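Local structure of carbohydrate deacetylase Agd3 (Neosartorya fumigata, 6NWZ) at residues A[252-257]-A[298-303]; A[379-384]-A[420-425]; A[384-389]-A[429-434]; A[424-429]-A[591-596]; A[489-494]-A[542-547]. The protein probably removes N-acetyl groups from galactosaminogalactan, the fungal exopolysaccharide, as a zinc-binding carbohydrate deacetylase required for biofilm formation in Aspergillus fumigatus. One frame throughout, in Å; residues are numbered along the deposited sequence.

Contact 1: A[252-257]-A[298-303]. With ZN (zinc ion), chain L; ZN (zinc ion), chain M.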
# COMPACT_ATOMS: atom_id res chain seq x y z
N THR A 252 2.06 10.99 1.03
CA THR A 252 1.01 11.89 0.56
C THR A 252 1.65 13.03 -0.22
O THR A 252 2.28 13.92 0.38
CB THR A 252 0.17 12.42 1.73
OG1 THR A 252 1.00 13.18 2.61
CG2 THR A 252 -0.42 11.26 2.51
N GLN A 253 1.49 13.02 -1.54
CA GLN A 253 2.14 13.98 -2.42
C GLN A 253 1.20 15.12 -2.77
O GLN A 253 0.02 14.90 -3.06
CB GLN A 253 2.62 13.29 -3.69
CG GLN A 253 3.77 12.34 -3.46
CD GLN A 253 4.23 11.69 -4.74
OE1 GLN A 253 3.43 11.44 -5.65
NE2 GLN A 253 5.52 11.43 -4.84
N ILE A 254 1.73 16.34 -2.75
CA ILE A 254 0.96 17.56 -3.02
C ILE A 254 1.46 18.13 -4.34
O ILE A 254 2.53 18.73 -4.40
CB ILE A 254 1.10 18.58 -1.89
CG1 ILE A 254 0.82 17.94 -0.53
CG2 ILE A 254 0.16 19.75 -2.14
CD1 ILE A 254 -0.55 17.32 -0.41
N ASP A 255 0.66 17.96 -5.39
CA ASP A 255 1.03 18.46 -6.71
C ASP A 255 0.69 19.95 -6.83
O ASP A 255 -0.07 20.51 -6.04
CB ASP A 255 0.30 17.68 -7.81
CG ASP A 255 0.68 16.21 -7.84
OD1 ASP A 255 1.56 15.77 -7.07
OD2 ASP A 255 0.08 15.48 -8.66
N ASP A 256 1.29 20.58 -7.84
CA ASP A 256 0.92 21.92 -8.30
C ASP A 256 1.33 23.02 -7.33
O ASP A 256 0.73 24.10 -7.33
CB ASP A 256 -0.59 22.01 -8.58
CG ASP A 256 -1.05 21.06 -9.66
OD1 ASP A 256 -0.22 20.28 -10.17
OD2 ASP A 256 -2.25 21.11 -10.01
N MET A 257 2.35 22.79 -6.51
CA MET A 257 2.81 23.84 -5.61
C MET A 257 3.40 25.00 -6.40
O MET A 257 4.17 24.81 -7.35
CB MET A 257 3.84 23.30 -4.62
CG MET A 257 4.30 24.32 -3.58
SD MET A 257 2.99 24.96 -2.51
CE MET A 257 2.40 23.45 -1.76
N TYR A 298 5.96 10.52 9.85
CA TYR A 298 5.18 11.02 8.73
C TYR A 298 5.63 12.43 8.34
O TYR A 298 5.90 13.27 9.20
CB TYR A 298 3.69 11.03 9.06
CG TYR A 298 2.83 11.71 8.02
CD1 TYR A 298 2.47 11.06 6.85
CD2 TYR A 298 2.37 13.01 8.21
CE1 TYR A 298 1.68 11.68 5.89
CE2 TYR A 298 1.58 13.64 7.26
CZ TYR A 298 1.24 12.97 6.11
OH TYR A 298 0.46 13.60 5.17
N PHE A 299 5.71 12.67 7.03
CA PHE A 299 5.91 14.02 6.52
C PHE A 299 5.19 14.15 5.18
O PHE A 299 4.79 13.16 4.57
CB PHE A 299 7.41 14.38 6.39
CG PHE A 299 8.17 13.54 5.38
CD1 PHE A 299 8.14 13.85 4.03
CD2 PHE A 299 8.94 12.47 5.80
CE1 PHE A 299 8.85 13.09 3.12
CE2 PHE A 299 9.66 11.71 4.89
CZ PHE A 299 9.61 12.02 3.55
N VAL A 300 5.04 15.40 4.74
CA VAL A 300 4.29 15.73 3.53
C VAL A 300 5.28 16.06 2.42
O VAL A 300 6.15 16.92 2.60
CB VAL A 300 3.33 16.90 3.78
CG1 VAL A 300 2.52 17.18 2.53
CG2 VAL A 300 2.42 16.59 4.97
N GLU A 301 5.13 15.39 1.28
CA GLU A 301 6.00 15.58 0.12
C GLU A 301 5.31 16.45 -0.91
O GLU A 301 4.13 16.25 -1.23
CB GLU A 301 6.38 14.24 -0.50
CG GLU A 301 7.58 14.29 -1.43
CD GLU A 301 8.02 12.91 -1.89
OE1 GLU A 301 7.13 12.05 -2.09
OE2 GLU A 301 9.24 12.69 -2.05
N VAL A 302 6.05 17.41 -1.46
CA VAL A 302 5.50 18.48 -2.29
C VAL A 302 6.14 18.43 -3.67
O VAL A 302 7.37 18.28 -3.79
CB VAL A 302 5.73 19.85 -1.63
CG1 VAL A 302 5.21 20.95 -2.53
CG2 VAL A 302 5.03 19.90 -0.28
N GLY A 303 5.32 18.57 -4.71
CA GLY A 303 5.79 18.67 -6.07
C GLY A 303 5.64 20.09 -6.57
O GLY A 303 4.53 20.63 -6.61
ZN ZN L . -0.19 18.88 -11.58
ZN ZN M . -1.67 15.93 -10.30

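Contact 2: A[379-384]-A[420-425]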
# COMPACT_ATOMS: atom_id res chain seq x y z
N ASN A 379 11.34 25.46 7.35
CA ASN A 379 10.16 25.02 6.61
C ASN A 379 10.51 24.01 5.54
O ASN A 379 9.84 22.98 5.40
CB ASN A 379 9.46 26.23 5.98
CG ASN A 379 9.04 27.26 7.00
OD1 ASN A 379 8.66 26.91 8.12
ND2 ASN A 379 9.11 28.53 6.63
N ARG A 380 11.56 24.29 4.76
CA ARG A 380 11.97 23.38 3.69
C ARG A 380 12.25 21.98 4.23
O ARG A 380 11.81 20.98 3.66
CB ARG A 380 13.20 23.93 2.99
CG ARG A 380 13.83 22.98 2.00
CD ARG A 380 15.25 23.41 1.69
NE ARG A 380 16.08 23.41 2.89
CZ ARG A 380 17.30 23.92 2.95
NH1 ARG A 380 17.85 24.48 1.88
NH2 ARG A 380 17.98 23.87 4.09
N ASP A 381 12.99 21.90 5.33
CA ASP A 381 13.46 20.62 5.83
C ASP A 381 12.39 19.84 6.58
O ASP A 381 12.65 18.71 7.00
CB ASP A 381 14.69 20.82 6.71
CG ASP A 381 15.90 21.32 5.93
OD1 ASP A 381 16.03 20.96 4.74
OD2 ASP A 381 16.71 22.07 6.51
N ALA A 382 11.20 20.40 6.76
CA ALA A 382 10.11 19.66 7.37
C ALA A 382 9.25 18.92 6.35
O ALA A 382 8.40 18.11 6.75
CB ALA A 382 9.23 20.61 8.19
N PHE A 383 9.46 19.15 5.06
CA PHE A 383 8.66 18.55 4.00
C PHE A 383 9.56 17.81 3.01
O PHE A 383 10.77 18.02 2.96
CB PHE A 383 7.84 19.61 3.26
CG PHE A 383 6.79 20.29 4.11
CD1 PHE A 383 7.16 21.24 5.06
CD2 PHE A 383 5.45 20.00 3.95
CE1 PHE A 383 6.20 21.86 5.84
CE2 PHE A 383 4.49 20.62 4.72
CZ PHE A 383 4.87 21.55 5.67
N GLY A 384 8.93 16.94 2.22
CA GLY A 384 9.60 16.35 1.08
C GLY A 384 9.44 17.21 -0.17
O GLY A 384 8.50 18.00 -0.30
N ASP A 420 16.68 21.83 -3.54
CA ASP A 420 17.35 20.54 -3.73
C ASP A 420 18.31 20.21 -2.60
O ASP A 420 18.90 19.12 -2.62
CB ASP A 420 18.09 20.51 -5.07
CG ASP A 420 19.20 21.53 -5.17
OD1 ASP A 420 19.39 22.33 -4.22
OD2 ASP A 420 19.90 21.54 -6.21
N GLN A 421 18.49 21.10 -1.64
CA GLN A 421 19.33 20.85 -0.48
C GLN A 421 18.53 20.32 0.71
O GLN A 421 19.11 20.12 1.78
CB GLN A 421 20.05 22.14 -0.07
CG GLN A 421 21.07 22.63 -1.09
CD GLN A 421 22.19 21.64 -1.33
OE1 GLN A 421 22.24 20.97 -2.36
NE2 GLN A 421 23.10 21.53 -0.36
N ALA A 422 17.23 20.09 0.53
CA ALA A 422 16.39 19.69 1.65
C ALA A 422 16.78 18.31 2.16
O ALA A 422 17.38 17.50 1.45
CB ALA A 422 14.92 19.70 1.24
N LYS A 423 16.44 18.06 3.43
CA LYS A 423 16.67 16.75 4.01
C LYS A 423 16.00 15.66 3.18
O LYS A 423 16.60 14.61 2.92
CB LYS A 423 16.17 16.72 5.45
CG LYS A 423 16.17 15.34 6.08
CD LYS A 423 15.75 15.36 7.54
CE LYS A 423 14.38 15.99 7.71
NZ LYS A 423 13.86 15.87 9.11
N TRP A 424 14.77 15.91 2.75
CA TRP A 424 13.97 14.96 1.99
C TRP A 424 13.78 15.53 0.59
O TRP A 424 12.95 16.41 0.37
CB TRP A 424 12.63 14.71 2.68
CG TRP A 424 12.77 14.00 4.00
CD1 TRP A 424 13.57 12.93 4.27
CD2 TRP A 424 12.10 14.33 5.22
NE1 TRP A 424 13.43 12.56 5.59
CE2 TRP A 424 12.53 13.41 6.19
CE3 TRP A 424 11.18 15.31 5.59
CZ2 TRP A 424 12.07 13.43 7.51
CZ3 TRP A 424 10.72 15.34 6.89
CH2 TRP A 424 11.17 14.41 7.84
N PHE A 425 14.56 15.01 -0.37
CA PHE A 425 14.53 15.49 -1.74
C PHE A 425 14.73 14.32 -2.70
O PHE A 425 15.51 13.40 -2.43
CB PHE A 425 15.62 16.54 -1.97
CG PHE A 425 15.64 17.08 -3.37
CD1 PHE A 425 14.66 17.93 -3.82
CD2 PHE A 425 16.66 16.71 -4.24
CE1 PHE A 425 14.68 18.42 -5.11
CE2 PHE A 425 16.69 17.20 -5.53
CZ PHE A 425 15.70 18.06 -5.97
O HOH W 1 13.56 18.02 4.10

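Contact 3: A[384-389]-A[429-434]. With ZN (zinc ion), chain L.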
# COMPACT_ATOMS: atom_id res chain seq x y z
N GLY A 384 8.93 16.94 2.22
CA GLY A 384 9.60 16.35 1.08
C GLY A 384 9.44 17.21 -0.17
O GLY A 384 8.50 18.00 -0.30
N HIS A 385 10.38 17.06 -1.10
CA HIS A 385 10.40 17.91 -2.29
C HIS A 385 10.74 17.09 -3.52
O HIS A 385 11.64 16.24 -3.49
CB HIS A 385 11.40 19.06 -2.11
CG HIS A 385 11.17 19.85 -0.86
ND1 HIS A 385 10.31 20.93 -0.81
CD2 HIS A 385 11.64 19.68 0.40
CE1 HIS A 385 10.29 21.41 0.42
NE2 HIS A 385 11.09 20.67 1.17
N ILE A 386 10.01 17.35 -4.61
CA ILE A 386 10.23 16.67 -5.88
C ILE A 386 9.74 17.59 -6.99
O ILE A 386 8.91 18.47 -6.76
CB ILE A 386 9.52 15.29 -5.91
CG1 ILE A 386 10.02 14.45 -7.09
CG2 ILE A 386 8.01 15.48 -5.92
CD1 ILE A 386 9.23 13.19 -7.30
N SER A 387 10.26 17.39 -8.19
CA SER A 387 9.91 18.23 -9.33
C SER A 387 8.58 17.80 -9.94
O SER A 387 8.30 16.61 -10.09
CB SER A 387 10.99 18.19 -10.40
OG SER A 387 10.59 18.91 -11.56
N HIS A 388 7.77 18.79 -10.33
CA HIS A 388 6.50 18.58 -11.01
C HIS A 388 6.50 19.28 -12.37
O HIS A 388 5.45 19.71 -12.86
CB HIS A 388 5.34 19.07 -10.14
CG HIS A 388 4.00 18.55 -10.56
ND1 HIS A 388 3.77 17.23 -10.86
CD2 HIS A 388 2.81 19.19 -10.71
CE1 HIS A 388 2.50 17.07 -11.19
NE2 HIS A 388 1.90 18.25 -11.10
N THR A 389 7.69 19.39 -12.98
CA THR A 389 7.99 20.15 -14.20
C THR A 389 7.89 21.66 -13.99
O THR A 389 7.28 22.12 -13.01
CB THR A 389 7.10 19.74 -15.38
OG1 THR A 389 5.75 20.16 -15.15
CG2 THR A 389 7.15 18.23 -15.57
N GLY A 429 13.59 11.43 -9.86
CA GLY A 429 12.19 11.19 -10.16
C GLY A 429 11.40 12.48 -10.21
O GLY A 429 11.79 13.50 -9.65
N ILE A 430 10.26 12.41 -10.90
CA ILE A 430 9.35 13.53 -11.02
C ILE A 430 7.93 13.04 -10.81
O ILE A 430 7.64 11.84 -10.87
CB ILE A 430 9.44 14.24 -12.40
CG1 ILE A 430 8.85 13.34 -13.49
CG2 ILE A 430 10.87 14.61 -12.72
CD1 ILE A 430 8.75 14.02 -14.84
N ILE A 431 7.04 13.98 -10.55
CA ILE A 431 5.60 13.75 -10.64
C ILE A 431 5.16 14.32 -11.99
O ILE A 431 5.03 15.54 -12.12
CB ILE A 431 4.83 14.41 -9.48
CG1 ILE A 431 5.41 13.95 -8.13
CG2 ILE A 431 3.35 14.10 -9.60
CD1 ILE A 431 4.67 14.50 -6.93
N PRO A 432 4.96 13.49 -13.01
CA PRO A 432 4.66 14.02 -14.35
C PRO A 432 3.40 14.86 -14.33
O PRO A 432 2.43 14.55 -13.62
CB PRO A 432 4.48 12.75 -15.20
CG PRO A 432 4.29 11.63 -14.22
CD PRO A 432 5.05 12.02 -13.00
N PRO A 433 3.37 15.95 -15.10
CA PRO A 433 2.28 16.93 -14.97
C PRO A 433 0.95 16.35 -15.44
O PRO A 433 0.80 16.00 -16.61
CB PRO A 433 2.74 18.10 -15.85
CG PRO A 433 3.61 17.44 -16.89
CD PRO A 433 4.28 16.27 -16.22
N ALA A 434 0.00 16.23 -14.51
CA ALA A 434 -1.29 15.58 -14.78
C ALA A 434 -1.10 14.16 -15.29
O ALA A 434 -1.95 13.64 -16.03
CB ALA A 434 -2.13 16.40 -15.76
ZN ZN L . -0.19 18.88 -11.58

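Contact 4: A[424-429]-A[591-596]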
# COMPACT_ATOMS: atom_id res chain seq x y z
N TRP A 424 14.77 15.91 2.75
CA TRP A 424 13.97 14.96 1.99
C TRP A 424 13.78 15.53 0.59
O TRP A 424 12.95 16.41 0.37
CB TRP A 424 12.63 14.71 2.68
CG TRP A 424 12.77 14.00 4.00
CD1 TRP A 424 13.57 12.93 4.27
CD2 TRP A 424 12.10 14.33 5.22
NE1 TRP A 424 13.43 12.56 5.59
CE2 TRP A 424 12.53 13.41 6.19
CE3 TRP A 424 11.18 15.31 5.59
CZ2 TRP A 424 12.07 13.43 7.51
CZ3 TRP A 424 10.72 15.34 6.89
CH2 TRP A 424 11.17 14.41 7.84
N PHE A 425 14.56 15.01 -0.37
CA PHE A 425 14.53 15.49 -1.74
C PHE A 425 14.73 14.32 -2.70
O PHE A 425 15.51 13.40 -2.43
CB PHE A 425 15.62 16.54 -1.97
CG PHE A 425 15.64 17.08 -3.37
CD1 PHE A 425 14.66 17.93 -3.82
CD2 PHE A 425 16.66 16.71 -4.24
CE1 PHE A 425 14.68 18.42 -5.11
CE2 PHE A 425 16.69 17.20 -5.53
CZ PHE A 425 15.70 18.06 -5.97
N THR A 426 14.02 14.37 -3.82
CA THR A 426 14.09 13.35 -4.86
C THR A 426 14.76 13.96 -6.09
O THR A 426 14.27 14.95 -6.64
CB THR A 426 12.69 12.83 -5.22
OG1 THR A 426 12.11 12.17 -4.09
CG2 THR A 426 12.77 11.85 -6.38
N SER A 427 15.87 13.36 -6.52
CA SER A 427 16.65 13.89 -7.63
C SER A 427 16.53 13.08 -8.91
O SER A 427 16.84 13.61 -9.98
CB SER A 427 18.14 13.98 -7.24
OG SER A 427 18.66 12.72 -6.87
N ASN A 428 16.08 11.83 -8.84
CA ASN A 428 15.98 10.96 -10.00
C ASN A 428 14.54 10.68 -10.40
O ASN A 428 14.30 9.77 -11.21
CB ASN A 428 16.73 9.65 -9.75
CG ASN A 428 16.13 8.86 -8.60
OD1 ASN A 428 15.36 9.39 -7.80
ND2 ASN A 428 16.48 7.58 -8.51
N GLY A 429 13.59 11.43 -9.86
CA GLY A 429 12.19 11.19 -10.16
C GLY A 429 11.40 12.48 -10.21
O GLY A 429 11.79 13.50 -9.65
N THR A 591 6.81 7.34 6.46
CA THR A 591 6.85 8.08 5.20
C THR A 591 8.28 8.06 4.67
O THR A 591 9.23 8.28 5.42
CB THR A 591 6.38 9.53 5.40
OG1 THR A 591 5.02 9.55 5.83
CG2 THR A 591 6.50 10.31 4.10
N ILE A 592 8.42 7.77 3.37
CA ILE A 592 9.71 7.82 2.70
C ILE A 592 9.57 8.70 1.46
O ILE A 592 8.47 8.90 0.94
CB ILE A 592 10.23 6.42 2.31
CG1 ILE A 592 9.24 5.71 1.40
CG2 ILE A 592 10.46 5.59 3.55
CD1 ILE A 592 9.63 4.28 1.08
N THR A 593 10.70 9.25 1.01
CA THR A 593 10.68 10.13 -0.14
C THR A 593 10.33 9.35 -1.40
O THR A 593 10.42 8.12 -1.46
CB THR A 593 12.03 10.83 -0.33
OG1 THR A 593 12.99 9.89 -0.82
CG2 THR A 593 12.51 11.41 0.99
N HIS A 594 9.92 10.10 -2.43
CA HIS A 594 9.61 9.48 -3.72
C HIS A 594 10.80 8.67 -4.22
O HIS A 594 10.63 7.56 -4.74
CB HIS A 594 9.22 10.57 -4.72
CG HIS A 594 8.99 10.06 -6.11
ND1 HIS A 594 7.74 9.99 -6.68
CD2 HIS A 594 9.86 9.63 -7.06
CE1 HIS A 594 7.85 9.52 -7.91
NE2 HIS A 594 9.12 9.30 -8.17
N GLN A 595 12.01 9.20 -4.05
CA GLN A 595 13.22 8.49 -4.45
C GLN A 595 13.38 7.18 -3.68
O GLN A 595 13.68 6.14 -4.27
CB GLN A 595 14.43 9.39 -4.26
CG GLN A 595 15.75 8.78 -4.71
CD GLN A 595 16.82 9.83 -4.96
OE1 GLN A 595 16.52 11.02 -5.10
NE2 GLN A 595 18.07 9.40 -5.03
N GLU A 596 13.19 7.23 -2.35
CA GLU A 596 13.26 6.01 -1.56
C GLU A 596 12.15 5.04 -1.93
O GLU A 596 12.36 3.82 -1.98
CB GLU A 596 13.19 6.34 -0.06
CG GLU A 596 14.41 7.04 0.50
CD GLU A 596 14.22 7.48 1.95
OE1 GLU A 596 13.51 8.48 2.19
OE2 GLU A 596 14.78 6.81 2.84
O HOH W 2 15.53 5.88 -6.42

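Contact 5: A[489-494]-A[542-547]. With ZN (zinc ion), chain M.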
# COMPACT_ATOMS: atom_id res chain seq x y z
N ASN A 489 6.00 4.12 -10.81
CA ASN A 489 5.52 3.61 -9.53
C ASN A 489 4.04 3.95 -9.35
O ASN A 489 3.60 5.04 -9.74
CB ASN A 489 6.32 4.21 -8.38
CG ASN A 489 7.81 4.01 -8.54
OD1 ASN A 489 8.33 2.92 -8.30
ND2 ASN A 489 8.51 5.06 -8.94
N PRO A 490 3.26 3.04 -8.78
CA PRO A 490 1.82 3.27 -8.64
C PRO A 490 1.51 4.38 -7.64
O PRO A 490 2.30 4.70 -6.75
CB PRO A 490 1.29 1.92 -8.15
CG PRO A 490 2.47 1.26 -7.51
CD PRO A 490 3.66 1.71 -8.29
N ARG A 491 0.32 4.96 -7.80
CA ARG A 491 -0.18 6.00 -6.91
C ARG A 491 -1.70 5.98 -6.92
O ARG A 491 -2.33 5.86 -7.98
CB ARG A 491 0.30 7.40 -7.32
CG ARG A 491 -0.03 8.50 -6.29
CD ARG A 491 0.75 9.80 -6.55
NE ARG A 491 0.20 10.56 -7.66
CZ ARG A 491 0.51 11.83 -7.93
NH1 ARG A 491 -0.04 12.44 -8.97
NH2 ARG A 491 1.38 12.49 -7.17
N TRP A 492 -2.29 6.11 -5.74
CA TRP A 492 -3.73 6.11 -5.57
C TRP A 492 -4.30 7.51 -5.74
O TRP A 492 -3.68 8.52 -5.39
CB TRP A 492 -4.11 5.58 -4.18
CG TRP A 492 -3.72 4.15 -3.94
CD1 TRP A 492 -2.82 3.69 -3.02
CD2 TRP A 492 -4.21 3.00 -4.63
NE1 TRP A 492 -2.73 2.32 -3.10
CE2 TRP A 492 -3.57 1.87 -4.08
CE3 TRP A 492 -5.13 2.81 -5.67
CZ2 TRP A 492 -3.82 0.58 -4.52
CZ3 TRP A 492 -5.38 1.52 -6.11
CH2 TRP A 492 -4.73 0.42 -5.53
N ALA A 493 -5.51 7.57 -6.30
CA ALA A 493 -6.30 8.79 -6.36
C ALA A 493 -7.38 8.75 -5.29
O ALA A 493 -7.83 7.68 -4.88
CB ALA A 493 -6.93 8.97 -7.74
N THR A 494 -7.79 9.93 -4.84
CA THR A 494 -8.78 10.05 -3.79
C THR A 494 -9.91 10.95 -4.27
O THR A 494 -9.80 11.64 -5.29
CB THR A 494 -8.17 10.62 -2.50
OG1 THR A 494 -7.71 11.96 -2.74
CG2 THR A 494 -7.00 9.77 -2.06
N GLY A 542 1.84 5.53 -3.12
CA GLY A 542 1.53 6.81 -2.53
C GLY A 542 0.13 7.28 -2.90
O GLY A 542 -0.64 6.58 -3.56
N TYR A 543 -0.19 8.50 -2.46
CA TYR A 543 -1.51 9.07 -2.65
C TYR A 543 -1.41 10.46 -3.26
O TYR A 543 -0.50 11.23 -2.94
CB TYR A 543 -2.29 9.10 -1.31
CG TYR A 543 -2.62 7.71 -0.80
CD1 TYR A 543 -1.68 6.96 -0.11
CD2 TYR A 543 -3.87 7.14 -1.03
CE1 TYR A 543 -1.97 5.69 0.35
CE2 TYR A 543 -4.17 5.87 -0.57
CZ TYR A 543 -3.21 5.14 0.12
OH TYR A 543 -3.49 3.87 0.58
N MET A 544 -2.35 10.77 -4.15
CA MET A 544 -2.31 11.97 -4.96
C MET A 544 -3.17 13.07 -4.34
O MET A 544 -4.37 12.87 -4.11
CB MET A 544 -2.80 11.66 -6.37
CG MET A 544 -2.97 12.88 -7.25
SD MET A 544 -4.25 12.61 -8.49
CE MET A 544 -5.71 12.54 -7.44
N PHE A 545 -2.56 14.23 -4.09
CA PHE A 545 -3.28 15.42 -3.66
C PHE A 545 -2.71 16.62 -4.41
O PHE A 545 -1.73 16.51 -5.15
CB PHE A 545 -3.19 15.63 -2.14
CG PHE A 545 -3.76 14.49 -1.34
CD1 PHE A 545 -5.13 14.38 -1.16
CD2 PHE A 545 -2.94 13.54 -0.76
CE1 PHE A 545 -5.67 13.33 -0.42
CE2 PHE A 545 -3.46 12.49 -0.03
CZ PHE A 545 -4.83 12.38 0.15
N HIS A 546 -3.34 17.78 -4.21
CA HIS A 546 -2.97 18.99 -4.94
C HIS A 546 -2.98 20.19 -4.00
O HIS A 546 -3.55 20.15 -2.91
CB HIS A 546 -3.90 19.22 -6.13
CG HIS A 546 -3.75 18.18 -7.20
ND1 HIS A 546 -4.19 16.89 -7.04
CD2 HIS A 546 -3.18 18.24 -8.43
CE1 HIS A 546 -3.91 16.19 -8.13
NE2 HIS A 546 -3.30 16.99 -8.99
N GLN A 547 -2.32 21.27 -4.44
CA GLN A 547 -2.04 22.39 -3.55
C GLN A 547 -3.31 23.04 -3.03
O GLN A 547 -3.34 23.50 -1.88
CB GLN A 547 -1.16 23.43 -4.28
CG GLN A 547 -1.81 24.07 -5.50
CD GLN A 547 -2.59 25.33 -5.18
OE1 GLN A 547 -2.34 26.00 -4.18
NE2 GLN A 547 -3.54 25.67 -6.05
ZN ZN M . -1.67 15.93 -10.30
O HOH W 3 -1.22 2.50 -0.41

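Contact 1: A[252-257]-A[298-303]
I254 and E301 join their strands in parallel through the backbone. I254 N donates to E301 O at 2.8 Å, and G303 N returns a nearly straight bond to I254 O, also 2.8 Å. Further along, M257 N reaches G303 O at 3.1 Å. Among the polar side chains, Q253 and E301 run side by side, and Q253 NE2 gives E301 OE1 a bond of 3.2 Å. That bond lies in the amide plane but comes from above the carboxylate, whose plane is turned 51° away. R491 holds Q253 OE1, and H594 binds both partners, its backbone N to E301 OE2 and its ND1 to Q253 NE2. The hydroxyls T252 OG1 and Y298 OH meet at 2.6 Å. Apolar contacts are I254 CG1 on V300 CG1 (3.6 Å) and M257 CB on V302 CG1 (3.4 Å). Between the I254 and M257 bonds, D255 OD2 and D256 OD1 bind two different zinc ions; D256 with H388 and H392 forms an Asp-His-His metal site, as in family 4 carbohydrate esterases.

Contact 2: A[379-384]-A[420-425]
The backbones at D381 and A422 approach to 5.2 Å between their CA atoms, and G384 CA comes within 3.4 Å of W424 O where the two segments start to run alongside. A type I turn from R380 to F383 leads out of helix 377-380 into this approach. Water 1 fills the junction between F383 and W424, donating to F383 O and accepting from W424 N at 2.8 Å. The arrangement is thus the entry into two neighbouring parallel strands of the deacetylase sheet, 384-387 and 424-426, with water bridging the backbones where the strands begin. D381 carries the polar part of the contact. Its OD1 accepts from K423 N at 3.2 Å, the donor standing 42° out of the carboxylate plane. R380 holds the same carboxylate by a salt bridge, with a weak, bent NE bond to OD1 and a straight NH2 bond to the syn side of OD2, a two-point hold that would limit rotation of the carboxylate; R380 NH1 is bound in turn to the carbonyl of G418. Having CG anti to the backbone N (chi1 171°) brings the aliphatic part of R380 against the A422 methyl, CG to CB 3.5 Å. The W424 indole presents its edge to the turn, CZ3 lying 3.6 Å from A382 O. K423 CE sits over the rim of one indole face, and the ring also stacks with F299. The same CE lies 3.3 Å from D381 O.

Contact 3: A[384-389]-A[429-434]
H388 turns the edge of its imidazole to I431: ND1 points at I431 O, near the ring plane, as a probable donor, while NE2 binds a zinc at 2.2 Å. The modelled ND1 to O separation is too short to be taken literally, and the bond is bent. D256 and H392 complete the protein ligands of this metal. Around the ring, I431 CG2 packs 3.4 Å from H388 ND1. In the next layer the I431 backbone is tied back to the strand, I431 N donating to S387 O at 3.0 Å. I386 CG2 meets I431 CD1 at 3.6 Å, the two side chains crossing at about a right angle. Beyond the histidine, T389 CG2 lies against P433 CD at 3.5 Å. S387 OG accepts from T389 N in an ST turn and is also bonded to N410 of helix 400-417. If the ND1 to I431 O bond holds despite its doubtful length, I431 O would act as a second-shell acceptor, keeping the proton on ND1 and the NE2 lone pair for zinc, and would help set the ring's orientation.

Contact 4: A[424-429]-A[591-596]
Q595 reaches from the first turn of helix 594-607 across to T426, S427 and N428. Its CB lies beside the T426 side chain, 3.6 Å from OG1 and as close to CG2, the two side chains sliding past one another in opposite directions. With chi1 at -178°, CG is anti to the backbone N and the extended chain heads for the bend at 427-428. There CG passes 3.2 Å from N428 OD1, and CD is equally close to that oxygen; the two amide planes are 47° apart. At the tip, OE1 accepts two bonds from the same face of its plane, a nearly straight one from S427 N at 2.8 Å and a longer one from S427 OG at 3.3 Å. The backbone of Q595 is tied in as well: its N donates to T426 OG1 at 3.0 Å, and water 2 links its O to N428 ND2. T593 is the N-cap, and with E596 it forms a capping box, E596 N bonding to T593 OG1 and T593 N to E596 OE1. T593 CG2 packs on W424 CB at 3.7 Å. H594 ND1 bonds to Q253 and its ring packs on I386, while its backbone N bonds to E301. The capped start of helix 594-607 therefore sits against strand 424-426 and the corner that follows it, with strand 454-456 touching both N428 and H594.

Contact 5: A[489-494]-A[542-547]
W492 and Y543 lie in two neighbouring parallel strands of the deacetylase sheet, 487-492 and 542-546, the second of which runs up to a zinc site. W492 N donates to G542 O at 2.8 Å, and M544 N reaches W492 O at 2.9 Å. On one face of the sheet the indole and phenol point the same way. W492 CD1 stands over the rim of the Y543 ring, 3.5 Å from CZ, but the planes are inclined by 38°, so the pair is oblique. Water 3 accepts from Y543 OH at 2.8 Å and more weakly from W492 NE1, in the plane of the indole. Helix 520-536 covers this side, where H534, a ligand of a separate zinc, stacks on W492. R491 crosses M544 at about a right angle, and M544 CB sits over one guanidinium face, 3.4 Å from R491 NE. Further along, T494 OG1 lies 3.4 Å from F545 CE1, and M544 CE touches A493 CB. At the strand end, H546 NE2 binds zinc at 2.3 Å together with D255. The bend of R491 at chi3 (76°) helps take its NH2 to D255 OD1 and Q253 OE1. R491 is thus a second-shell group: its salt bridge to D255 OD1, the oxygen that does not bind the metal, would steady the carboxylate whose other oxygen shares the zinc with H546.

Overall arrangement
All five contacts lie in the deacetylase domain, around one curled sheet whose strands run side by side in parallel in the order 424-426, 384-387, 300-304, 252-257, 542-546, 487-492. Contact 1 is central, with centres 9 Å from contacts 3 and 5; contacts 2 and 5 are the farthest apart, at 19 Å. Along the chain contact 1 comes first, contacts 2 and 3 interleave, sharing G384, and contact 5 falls between the segments of contact 4. Contacts 1 and 3 meet at one zinc, contacts 1 and 5 at another, while contact 4 seats the start of helix 594-607, the H594 side chain about 12 Å from a zinc. Such an order is consistent with a barrel-like deacetylase fold holding metals at its strand ends.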